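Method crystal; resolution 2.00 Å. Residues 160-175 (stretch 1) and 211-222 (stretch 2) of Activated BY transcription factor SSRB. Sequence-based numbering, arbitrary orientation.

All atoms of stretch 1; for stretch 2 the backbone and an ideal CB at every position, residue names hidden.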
ATOM      1  N   GLY A 160       0.241 -32.401  16.880  1.00 19.01           N
ATOM      2  CA  GLY A 160       0.987 -33.614  16.601  1.00 18.69           C
ATOM      3  C   GLY A 160       1.620 -33.459  15.230  1.00 19.48           C
ATOM      4  O   GLY A 160       1.418 -32.439  14.567  1.00 18.29           O
ATOM      5  N   LYS A 161       2.390 -34.453  14.799  1.00 18.91           N
ATOM      6  CA  LYS A 161       3.035 -34.397  13.492  1.00 19.37           C
ATOM      7  C   LYS A 161       2.890 -35.724  12.761  1.00 19.01           C
ATOM      8  O   LYS A 161       2.617 -36.757  13.372  1.00 18.12           O
ATOM      9  CB  LYS A 161       4.523 -34.071  13.642  1.00 20.19           C
ATOM     10  CG  LYS A 161       4.799 -32.799  14.419  1.00 22.84           C
ATOM     11  CD  LYS A 161       6.279 -32.451  14.428  1.00 26.73           C
ATOM     12  CE  LYS A 161       6.739 -31.954  13.065  1.00 30.21           C
ATOM     13  NZ  LYS A 161       8.147 -31.465  13.099  1.00 34.44           N
ATOM     14  N   LEU A 162       3.065 -35.689  11.444  1.00 19.32           N
ATOM     15  CA  LEU A 162       2.982 -36.898  10.641  1.00 18.02           C
ATOM     16  C   LEU A 162       4.247 -37.692  10.945  1.00 18.79           C
ATOM     17  O   LEU A 162       5.347 -37.144  10.913  1.00 17.98           O
ATOM     18  CB  LEU A 162       2.938 -36.538   9.149  1.00 18.14           C
ATOM     19  CG  LEU A 162       2.908 -37.694   8.143  1.00 17.14           C
ATOM     20  CD1 LEU A 162       1.661 -38.528   8.360  1.00 17.10           C
ATOM     21  CD2 LEU A 162       2.936 -37.138   6.720  1.00 19.35           C
ATOM     22  N   ARG A 163       4.102 -38.972  11.273  1.00 20.03           N
ATOM     23  CA  ARG A 163       5.279 -39.780  11.560  1.00 21.37           C
ATOM     24  C   ARG A 163       6.090 -39.869  10.276  1.00 20.75           C
ATOM     25  O   ARG A 163       5.535 -40.084   9.200  1.00 20.25           O
ATOM     26  CB  ARG A 163       4.877 -41.177  12.040  1.00 22.24           C
ATOM     27  CG  ARG A 163       4.321 -41.194  13.455  1.00 24.52           C
ATOM     28  CD  ARG A 163       4.191 -42.620  13.974  1.00 27.55           C
ATOM     29  NE  ARG A 163       3.085 -43.340  13.354  1.00 28.83           N
ATOM     30  CZ  ARG A 163       3.184 -44.554  12.820  1.00 28.97           C
ATOM     31  NH1 ARG A 163       4.344 -45.195  12.819  1.00 31.44           N
ATOM     32  NH2 ARG A 163       2.113 -45.140  12.303  1.00 27.26           N
ATOM     33  N   ARG A 164       7.401 -39.696  10.388  1.00 23.54           N
ATOM     34  CA  ARG A 164       8.259 -39.734   9.212  1.00 24.96           C
ATOM     35  C   ARG A 164       8.065 -40.992   8.375  1.00 24.96           C
ATOM     36  O   ARG A 164       8.138 -40.939   7.149  1.00 22.75           O
ATOM     37  CB  ARG A 164       9.731 -39.610   9.616  1.00 30.09           C
ATOM     38  CG  ARG A 164      10.682 -39.610   8.427  1.00 35.80           C
ATOM     39  CD  ARG A 164      10.427 -38.418   7.508  1.00 40.84           C
ATOM     40  NE  ARG A 164      11.004 -38.623   6.181  1.00 45.21           N
ATOM     41  CZ  ARG A 164      11.071 -37.688   5.239  1.00 46.81           C
ATOM     42  NH1 ARG A 164      10.598 -36.472   5.472  1.00 47.44           N
ATOM     43  NH2 ARG A 164      11.610 -37.972   4.060  1.00 47.90           N
ATOM     44  N   GLU A 165       7.804 -42.120   9.029  1.00 23.55           N
ATOM     45  CA  GLU A 165       7.613 -43.364   8.295  1.00 23.90           C
ATOM     46  C   GLU A 165       6.239 -43.458   7.632  1.00 23.56           C
ATOM     47  O   GLU A 165       5.925 -44.461   6.986  1.00 22.14           O
ATOM     48  CB  GLU A 165       7.843 -44.578   9.210  1.00 25.92           C
ATOM     49  CG  GLU A 165       6.888 -44.717  10.389  1.00 28.47           C
ATOM     50  CD  GLU A 165       7.324 -43.932  11.620  1.00 31.80           C
ATOM     51  OE1 GLU A 165       6.802 -44.228  12.717  1.00 34.18           O
ATOM     52  OE2 GLU A 165       8.176 -43.025  11.501  1.00 31.11           O
ATOM     53  N   CYS A 166       5.425 -42.413   7.783  1.00 20.90           N
ATOM     54  CA  CYS A 166       4.092 -42.394   7.181  1.00 20.33           C
ATOM     55  C   CYS A 166       3.944 -41.359   6.067  1.00 19.18           C
ATOM     56  O   CYS A 166       2.838 -41.137   5.571  1.00 18.27           O
ATOM     57  CB  CYS A 166       3.024 -42.134   8.247  1.00 20.02           C
ATOM     58  SG  CYS A 166       2.860 -43.460   9.462  1.00 23.01           S
ATOM     59  N   TYR A 167       5.044 -40.727   5.671  1.00 18.20           N
ATOM     60  CA  TYR A 167       4.973 -39.728   4.607  1.00 17.73           C
ATOM     61  C   TYR A 167       4.460 -40.344   3.312  1.00 18.15           C
ATOM     62  O   TYR A 167       3.559 -39.801   2.672  1.00 17.15           O
ATOM     63  CB  TYR A 167       6.344 -39.078   4.384  1.00 18.12           C
ATOM     64  CG  TYR A 167       6.602 -37.871   5.267  1.00 18.46           C
ATOM     65  CD1 TYR A 167       6.354 -37.918   6.640  1.00 19.90           C
ATOM     66  CD2 TYR A 167       7.111 -36.686   4.731  1.00 19.76           C
ATOM     67  CE1 TYR A 167       6.610 -36.817   7.462  1.00 20.39           C
ATOM     68  CE2 TYR A 167       7.372 -35.579   5.541  1.00 20.10           C
ATOM     69  CZ  TYR A 167       7.123 -35.650   6.903  1.00 20.86           C
ATOM     70  OH  TYR A 167       7.404 -34.568   7.708  1.00 20.16           O
ATOM     71  N   ALA A 168       5.030 -41.480   2.924  1.00 19.12           N
ATOM     72  CA  ALA A 168       4.607 -42.152   1.702  1.00 18.36           C
ATOM     73  C   ALA A 168       3.145 -42.583   1.788  1.00 19.19           C
ATOM     74  O   ALA A 168       2.374 -42.404   0.840  1.00 17.76           O
ATOM     75  CB  ALA A 168       5.495 -43.362   1.437  1.00 20.27           C
ATOM     76  N   ASP A 169       2.760 -43.147   2.930  1.00 18.62           N
ATOM     77  CA  ASP A 169       1.388 -43.609   3.110  1.00 18.97           C
ATOM     78  C   ASP A 169       0.360 -42.480   3.060  1.00 18.50           C
ATOM     79  O   ASP A 169      -0.724 -42.650   2.501  1.00 18.46           O
ATOM     80  CB  ASP A 169       1.251 -44.373   4.434  1.00 22.74           C
ATOM     81  CG  ASP A 169       2.085 -45.645   4.466  1.00 27.29           C
ATOM     82  OD1 ASP A 169       2.057 -46.401   3.475  1.00 27.98           O
ATOM     83  OD2 ASP A 169       2.758 -45.894   5.488  1.00 32.52           O
ATOM     84  N   TRP A 170       0.693 -41.332   3.642  1.00 18.28           N
ATOM     85  CA  TRP A 170      -0.230 -40.195   3.642  1.00 17.60           C
ATOM     86  C   TRP A 170      -0.347 -39.673   2.210  1.00 17.32           C
ATOM     87  O   TRP A 170      -1.441 -39.353   1.743  1.00 16.14           O
ATOM     88  CB  TRP A 170       0.289 -39.089   4.571  1.00 17.83           C
ATOM     89  CG  TRP A 170      -0.588 -37.850   4.682  1.00 17.81           C
ATOM     90  CD1 TRP A 170      -0.150 -36.556   4.782  1.00 18.66           C
ATOM     91  CD2 TRP A 170      -2.025 -37.792   4.760  1.00 17.78           C
ATOM     92  NE1 TRP A 170      -1.217 -35.701   4.916  1.00 19.26           N
ATOM     93  CE2 TRP A 170      -2.378 -36.428   4.906  1.00 18.62           C
ATOM     94  CE3 TRP A 170      -3.046 -38.754   4.721  1.00 17.77           C
ATOM     95  CZ2 TRP A 170      -3.709 -36.001   5.015  1.00 18.10           C
ATOM     96  CZ3 TRP A 170      -4.374 -38.330   4.830  1.00 18.14           C
ATOM     97  CH2 TRP A 170      -4.690 -36.963   4.976  1.00 18.94           C
ATOM     98  N   ALA A 171       0.782 -39.595   1.510  1.00 16.42           N
ATOM     99  CA  ALA A 171       0.765 -39.129   0.130  1.00 17.17           C
ATOM    100  C   ALA A 171      -0.097 -40.071  -0.711  1.00 17.71           C
ATOM    101  O   ALA A 171      -0.855 -39.621  -1.572  1.00 16.89           O
ATOM    102  CB  ALA A 171       2.178 -39.070  -0.426  1.00 18.37           C
ATOM    103  N   ASP A 172       0.012 -41.376  -0.460  1.00 17.84           N
ATOM    104  CA  ASP A 172      -0.777 -42.352  -1.206  1.00 19.06           C
ATOM    105  C   ASP A 172      -2.271 -42.184  -0.938  1.00 18.62           C
ATOM    106  O   ASP A 172      -3.089 -42.375  -1.835  1.00 19.40           O
ATOM    107  CB  ASP A 172      -0.358 -43.790  -0.864  1.00 19.64           C
ATOM    108  CG  ASP A 172       0.982 -44.169  -1.466  1.00 21.28           C
ATOM    109  OD1 ASP A 172       1.385 -43.549  -2.475  1.00 20.73           O
ATOM    110  OD2 ASP A 172       1.625 -45.103  -0.939  1.00 22.95           O
ATOM    111  N   ILE A 173      -2.628 -41.844   0.298  1.00 18.19           N
ATOM    112  CA  ILE A 173      -4.034 -41.641   0.630  1.00 17.83           C
ATOM    113  C   ILE A 173      -4.572 -40.439  -0.137  1.00 17.23           C
ATOM    114  O   ILE A 173      -5.688 -40.478  -0.657  1.00 17.41           O
ATOM    115  CB  ILE A 173      -4.235 -41.391   2.138  1.00 19.06           C
ATOM    116  CG1 ILE A 173      -3.946 -42.677   2.915  1.00 20.06           C
ATOM    117  CG2 ILE A 173      -5.664 -40.905   2.405  1.00 17.02           C
ATOM    118  CD1 ILE A 173      -4.130 -42.534   4.399  1.00 24.38           C
ATOM    119  N   ILE A 174      -3.774 -39.375  -0.202  1.00 17.31           N
ATOM    120  CA  ILE A 174      -4.182 -38.168  -0.917  1.00 17.20           C
ATOM    121  C   ILE A 174      -4.405 -38.481  -2.395  1.00 17.55           C
ATOM    122  O   ILE A 174      -5.329 -37.957  -3.010  1.00 16.41           O
ATOM    123  CB  ILE A 174      -3.132 -37.041  -0.758  1.00 17.39           C
ATOM    124  CG1 ILE A 174      -3.113 -36.566   0.698  1.00 15.55           C
ATOM    125  CG2 ILE A 174      -3.463 -35.878  -1.683  1.00 17.19           C
ATOM    126  CD1 ILE A 174      -2.013 -35.568   1.020  1.00 17.37           C
ATOM    127  N   ILE A 175      -3.565 -39.338  -2.967  1.00 17.18           N
ATOM    128  CA  ILE A 175      -3.743 -39.707  -4.367  1.00 17.81           C
ATOM    129  C   ILE A 175      -5.072 -40.457  -4.520  1.00 17.75           C
ATOM    130  O   ILE A 175      -5.831 -40.202  -5.454  1.00 18.09           O
ATOM    131  CB  ILE A 175      -2.588 -40.606  -4.873  1.00 17.58           C
ATOM    132  CG1 ILE A 175      -1.277 -39.815  -4.886  1.00 19.66           C
ATOM    133  CG2 ILE A 175      -2.906 -41.128  -6.272  1.00 19.01           C
ATOM    134  CD1 ILE A 175      -1.264 -38.641  -5.861  1.00 20.03           C
ATOM    135  N   UNK A 211      10.774 -27.290   6.276  1.00 17.53           N
ATOM    136  CA  UNK A 211      11.546 -28.333   5.598  1.00 19.74           C
ATOM    137  C   UNK A 211      10.656 -29.556   5.338  1.00 18.75           C
ATOM    138  O   UNK A 211      10.699 -30.152   4.262  1.00 18.57           O
ATOM    139  CB  UNK A 211      12.769 -28.726   6.430  1.00 19.74           C
ATOM    140  N   UNK A 212       9.859 -29.926   6.337  1.00 18.38           N
ATOM    141  CA  UNK A 212       8.966 -31.080   6.232  1.00 18.41           C
ATOM    142  C   UNK A 212       7.828 -30.864   5.248  1.00 18.31           C
ATOM    143  O   UNK A 212       7.501 -31.753   4.457  1.00 16.79           O
ATOM    144  CB  UNK A 212       8.388 -31.416   7.608  1.00 18.41           C
ATOM    145  N   UNK A 213       7.218 -29.686   5.303  1.00 17.37           N
ATOM    146  CA  UNK A 213       6.112 -29.377   4.410  1.00 17.94           C
ATOM    147  C   UNK A 213       6.565 -29.403   2.953  1.00 17.64           C
ATOM    148  O   UNK A 213       5.920 -30.025   2.105  1.00 16.50           O
ATOM    149  CB  UNK A 213       5.514 -28.012   4.756  1.00 17.94           C
ATOM    150  N   UNK A 214       7.675 -28.731   2.658  1.00 17.53           N
ATOM    151  CA  UNK A 214       8.165 -28.691   1.290  1.00 18.29           C
ATOM    152  C   UNK A 214       8.652 -30.060   0.822  1.00 18.12           C
ATOM    153  O   UNK A 214       8.483 -30.411  -0.340  1.00 18.61           O
ATOM    154  CB  UNK A 214       9.293 -27.664   1.167  1.00 18.29           C
ATOM    155  N   UNK A 215       9.245 -30.839   1.722  1.00 18.80           N
ATOM    156  CA  UNK A 215       9.712 -32.171   1.341  1.00 20.07           C
ATOM    157  C   UNK A 215       8.508 -33.034   0.966  1.00 19.38           C
ATOM    158  O   UNK A 215       8.561 -33.813   0.013  1.00 20.50           O
ATOM    159  CB  UNK A 215      10.512 -32.817   2.474  1.00 20.07           C
ATOM    160  N   UNK A 216       7.415 -32.887   1.709  1.00 18.92           N
ATOM    161  CA  UNK A 216       6.222 -33.673   1.426  1.00 18.96           C
ATOM    162  C   UNK A 216       5.670 -33.311   0.054  1.00 18.72           C
ATOM    163  O   UNK A 216       5.247 -34.180  -0.704  1.00 19.51           O
ATOM    164  CB  UNK A 216       5.160 -33.454   2.506  1.00 18.96           C
ATOM    165  N   UNK A 217       5.683 -32.022  -0.269  1.00 18.02           N
ATOM    166  CA  UNK A 217       5.171 -31.565  -1.556  1.00 18.00           C
ATOM    167  C   UNK A 217       6.042 -32.011  -2.730  1.00 17.93           C
ATOM    168  O   UNK A 217       5.549 -32.569  -3.711  1.00 16.94           O
ATOM    169  CB  UNK A 217       5.055 -30.039  -1.553  1.00 18.00           C
ATOM    170  N   UNK A 218       7.343 -31.773  -2.615  1.00 18.97           N
ATOM    171  CA  UNK A 218       8.279 -32.086  -3.687  1.00 19.56           C
ATOM    172  C   UNK A 218       8.782 -33.524  -3.766  1.00 20.60           C
ATOM    173  O   UNK A 218       8.908 -34.078  -4.858  1.00 19.47           O
ATOM    174  CB  UNK A 218       9.492 -31.163  -3.553  1.00 19.56           C
ATOM    175  N   UNK A 219       9.071 -34.130  -2.622  1.00 19.99           N
ATOM    176  CA  UNK A 219       9.581 -35.498  -2.612  1.00 21.85           C
ATOM    177  C   UNK A 219       8.508 -36.580  -2.642  1.00 21.24           C
ATOM    178  O   UNK A 219       8.737 -37.667  -3.178  1.00 22.55           O
ATOM    179  CB  UNK A 219      10.451 -35.700  -1.370  1.00 21.85           C
ATOM    180  N   UNK A 220       7.337 -36.293  -2.081  1.00 20.11           N
ATOM    181  CA  UNK A 220       6.280 -37.296  -2.053  1.00 19.69           C
ATOM    182  C   UNK A 220       5.082 -37.060  -2.966  1.00 19.26           C
ATOM    183  O   UNK A 220       4.692 -37.959  -3.712  1.00 18.91           O
ATOM    184  CB  UNK A 220       5.768 -37.418  -0.616  1.00 19.69           C
ATOM    185  N   UNK A 221       4.494 -35.868  -2.920  1.00 17.87           N
ATOM    186  CA  UNK A 221       3.336 -35.594  -3.771  1.00 18.35           C
ATOM    187  C   UNK A 221       3.678 -35.487  -5.253  1.00 18.47           C
ATOM    188  O   UNK A 221       3.039 -36.123  -6.088  1.00 18.87           O
ATOM    189  CB  UNK A 221       2.662 -34.298  -3.316  1.00 18.35           C
ATOM    190  N   UNK A 222       4.684 -34.684  -5.583  1.00 19.90           N
ATOM    191  CA  UNK A 222       5.060 -34.500  -6.978  1.00 19.53           C
ATOM    192  C   UNK A 222       5.278 -35.792  -7.771  1.00 19.78           C
ATOM    193  O   UNK A 222       4.642 -35.997  -8.802  1.00 19.31           O
ATOM    194  CB  UNK A 222       6.339 -33.662  -7.037  1.00 19.53           C
TER

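Backbone angles in 211-222 are helical overall, with a wider pi-type turn at 216-221 and phi drawn to -109° at 220; they exclude little, and the evidence must come from CB directions and from what stretch 1 places opposite them. The axis of this helix approaches that of helix 167-175 to 9.3 Å at a crossing angle of -68°.

At position 211 the ideal CB has nothing of stretch 1 within 5.5 Å; many side chains would suit, and the deposited residue is Glu211.

At position 212 CB points toward stretch 1, 3.3 Å from Tyr167 OH and 5.5 Å from Lys161 NZ. An ammonium group at that range favours an acidic side chain, Asp or Glu, though a neutral acceptor such as Gln is conceivable. The residue is Glu212. It forms a salt bridge with Lys161: NZ of Lys161 donates to OE2 of Glu212 at 2.8 Å, and more weakly to OE1 of Glu212 at 3.0 Å.

Position 213 points away and position 214 is out of reach, so stretch 1 constrains neither; they are Glu213 and Thr214.

At position 215 CB points toward stretch 1 but lies 4.7 Å from Arg164 NH1 and 5.2 Å from Tyr167 CE2. A small residue fits, and a polar or acidic one could also be imagined beside the guanidinium. Ala215 is found, making no close contact.

Position 216 has a CB directed sideways, 4.3 Å from Tyr167 CE2. Beyond it lies a hollow lined by Tyr167, Trp170, Ala171 and Ile174, which calls for a long apolar side chain: Leu, Met or Phe. Phe216, with chi1 t, sits among these four as a knob in a hole. Its CZ is 3.4 Å from Trp170 CD1 and 3.9 Å from Ala171 CB, while its CE2 lies 3.8 Å from Ile174 CD1. The edge of its ring is turned toward the face of Tyr167 in an offset edge-to-face pair, centroids 5.8 Å apart and planes at 75°.

Positions 217 and 218 are out of reach, leaving the choice open; they are Ala217 and Val218.

Position 219 points toward stretch 1, but its CB has no neighbour there within 5.5 Å. A long polar side chain could extend toward Arg164. Gln219 does so loosely, its OE1 4.1 Å from Arg164 NH2.

At position 220 CB points toward stretch 1, 4.0 Å from Ala171 CB and 4.6 Å from Tyr167 O. The small Ala168 and Ala171 leave room for a broad, flat group, so an aromatic or a long aliphatic side chain would suit. Tyr220 lays one ring face against Tyr167, whose CB stands 3.7 Å from the Tyr220 ring centroid, 16° off the normal. Its OH is 2.9 Å from Arg164 NH2, but the angle is too poor for a hydrogen bond.

Position 221 starts sideways with nothing of stretch 1 within 5.5 Å of its CB, but a longer side chain can reach Ala171 and Ile174, which suits Leu, Ile or Met. Leu221 brings CD2 to 4.2 Å from Ile174 CD1 and 4.3 Å from Ala171 CB.

Position 222 is out of reach; the Arg222 guanidinium is hydrogen-bonded elsewhere in the structure.

Stretch 2, residues 211-222: EEETAFAVQYLR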
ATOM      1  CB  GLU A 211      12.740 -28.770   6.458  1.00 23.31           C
ATOM      2  CG  GLU A 211      13.849 -27.737   6.652  1.00 28.76           C
ATOM      3  CD  GLU A 211      13.469 -26.607   7.599  1.00 31.99           C
ATOM      4  OE1 GLU A 211      12.618 -26.820   8.493  1.00 30.44           O
ATOM      5  OE2 GLU A 211      14.046 -25.509   7.458  1.00 34.61           O
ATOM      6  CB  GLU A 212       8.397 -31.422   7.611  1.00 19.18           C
ATOM      7  CG  GLU A 212       9.422 -32.035   8.544  1.00 21.22           C
ATOM      8  CD  GLU A 212       9.009 -31.969   9.997  1.00 24.71           C
ATOM      9  OE1 GLU A 212       9.726 -32.548  10.844  1.00 25.30           O
ATOM     10  OE2 GLU A 212       7.974 -31.334  10.296  1.00 23.97           O
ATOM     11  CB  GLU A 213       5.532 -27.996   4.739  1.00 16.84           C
ATOM     12  CG  GLU A 213       4.365 -27.592   3.844  1.00 17.19           C
ATOM     13  CD  GLU A 213       4.141 -26.089   3.835  1.00 18.06           C
ATOM     14  OE1 GLU A 213       5.149 -25.349   3.789  1.00 17.43           O
ATOM     15  OE2 GLU A 213       2.971 -25.651   3.860  1.00 18.38           O
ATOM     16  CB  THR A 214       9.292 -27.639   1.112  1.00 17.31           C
ATOM     17  OG1 THR A 214      10.350 -27.892   2.044  1.00 19.01           O
ATOM     18  CG2 THR A 214       8.744 -26.231   1.343  1.00 18.12           C
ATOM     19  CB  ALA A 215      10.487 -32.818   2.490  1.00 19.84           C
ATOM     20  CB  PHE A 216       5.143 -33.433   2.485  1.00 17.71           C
ATOM     21  CG  PHE A 216       3.964 -34.356   2.358  1.00 17.69           C
ATOM     22  CD1 PHE A 216       4.056 -35.682   2.770  1.00 14.25           C
ATOM     23  CD2 PHE A 216       2.778 -33.915   1.784  1.00 16.82           C
ATOM     24  CE1 PHE A 216       2.978 -36.558   2.609  1.00 15.88           C
ATOM     25  CE2 PHE A 216       1.700 -34.782   1.618  1.00 18.37           C
ATOM     26  CZ  PHE A 216       1.801 -36.105   2.031  1.00 15.98           C
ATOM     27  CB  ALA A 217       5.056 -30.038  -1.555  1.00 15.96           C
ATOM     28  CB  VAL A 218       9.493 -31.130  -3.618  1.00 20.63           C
ATOM     29  CG1 VAL A 218      10.501 -31.471  -4.706  1.00 23.24           C
ATOM     30  CG2 VAL A 218       9.013 -29.691  -3.760  1.00 19.77           C
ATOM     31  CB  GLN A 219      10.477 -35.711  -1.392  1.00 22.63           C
ATOM     32  CG  GLN A 219      11.783 -34.941  -1.445  1.00 26.83           C
ATOM     33  CD  GLN A 219      12.525 -34.986  -0.129  1.00 28.41           C
ATOM     34  OE1 GLN A 219      12.550 -36.016   0.545  1.00 31.27           O
ATOM     35  NE2 GLN A 219      13.143 -33.872   0.242  1.00 31.35           N
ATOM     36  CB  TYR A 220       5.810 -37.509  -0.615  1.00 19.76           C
ATOM     37  CG  TYR A 220       6.888 -38.111   0.259  1.00 22.75           C
ATOM     38  CD1 TYR A 220       7.913 -37.325   0.781  1.00 22.46           C
ATOM     39  CD2 TYR A 220       6.911 -39.482   0.520  1.00 21.97           C
ATOM     40  CE1 TYR A 220       8.938 -37.888   1.542  1.00 24.34           C
ATOM     41  CE2 TYR A 220       7.928 -40.054   1.276  1.00 23.89           C
ATOM     42  CZ  TYR A 220       8.938 -39.253   1.784  1.00 24.03           C
ATOM     43  OH  TYR A 220       9.944 -39.816   2.535  1.00 25.92           O
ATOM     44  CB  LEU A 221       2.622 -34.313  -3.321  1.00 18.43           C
ATOM     45  CG  LEU A 221       1.808 -34.405  -2.027  1.00 19.68           C
ATOM     46  CD1 LEU A 221       1.189 -33.045  -1.711  1.00 19.49           C
ATOM     47  CD2 LEU A 221       0.711 -35.461  -2.180  1.00 21.64           C
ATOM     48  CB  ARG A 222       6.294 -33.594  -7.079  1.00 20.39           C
ATOM     49  CG  ARG A 222       5.958 -32.105  -6.996  1.00 20.75           C
ATOM     50  CD  ARG A 222       5.046 -31.702  -8.149  1.00 20.39           C
ATOM     51  NE  ARG A 222       4.616 -30.310  -8.069  1.00 21.20           N
ATOM     52  CZ  ARG A 222       3.528 -29.831  -8.664  1.00 21.54           C
ATOM     53  NH1 ARG A 222       2.760 -30.634  -9.390  1.00 21.95           N
ATOM     54  NH2 ARG A 222       3.191 -28.558  -8.515  1.00 23.09           N
TER
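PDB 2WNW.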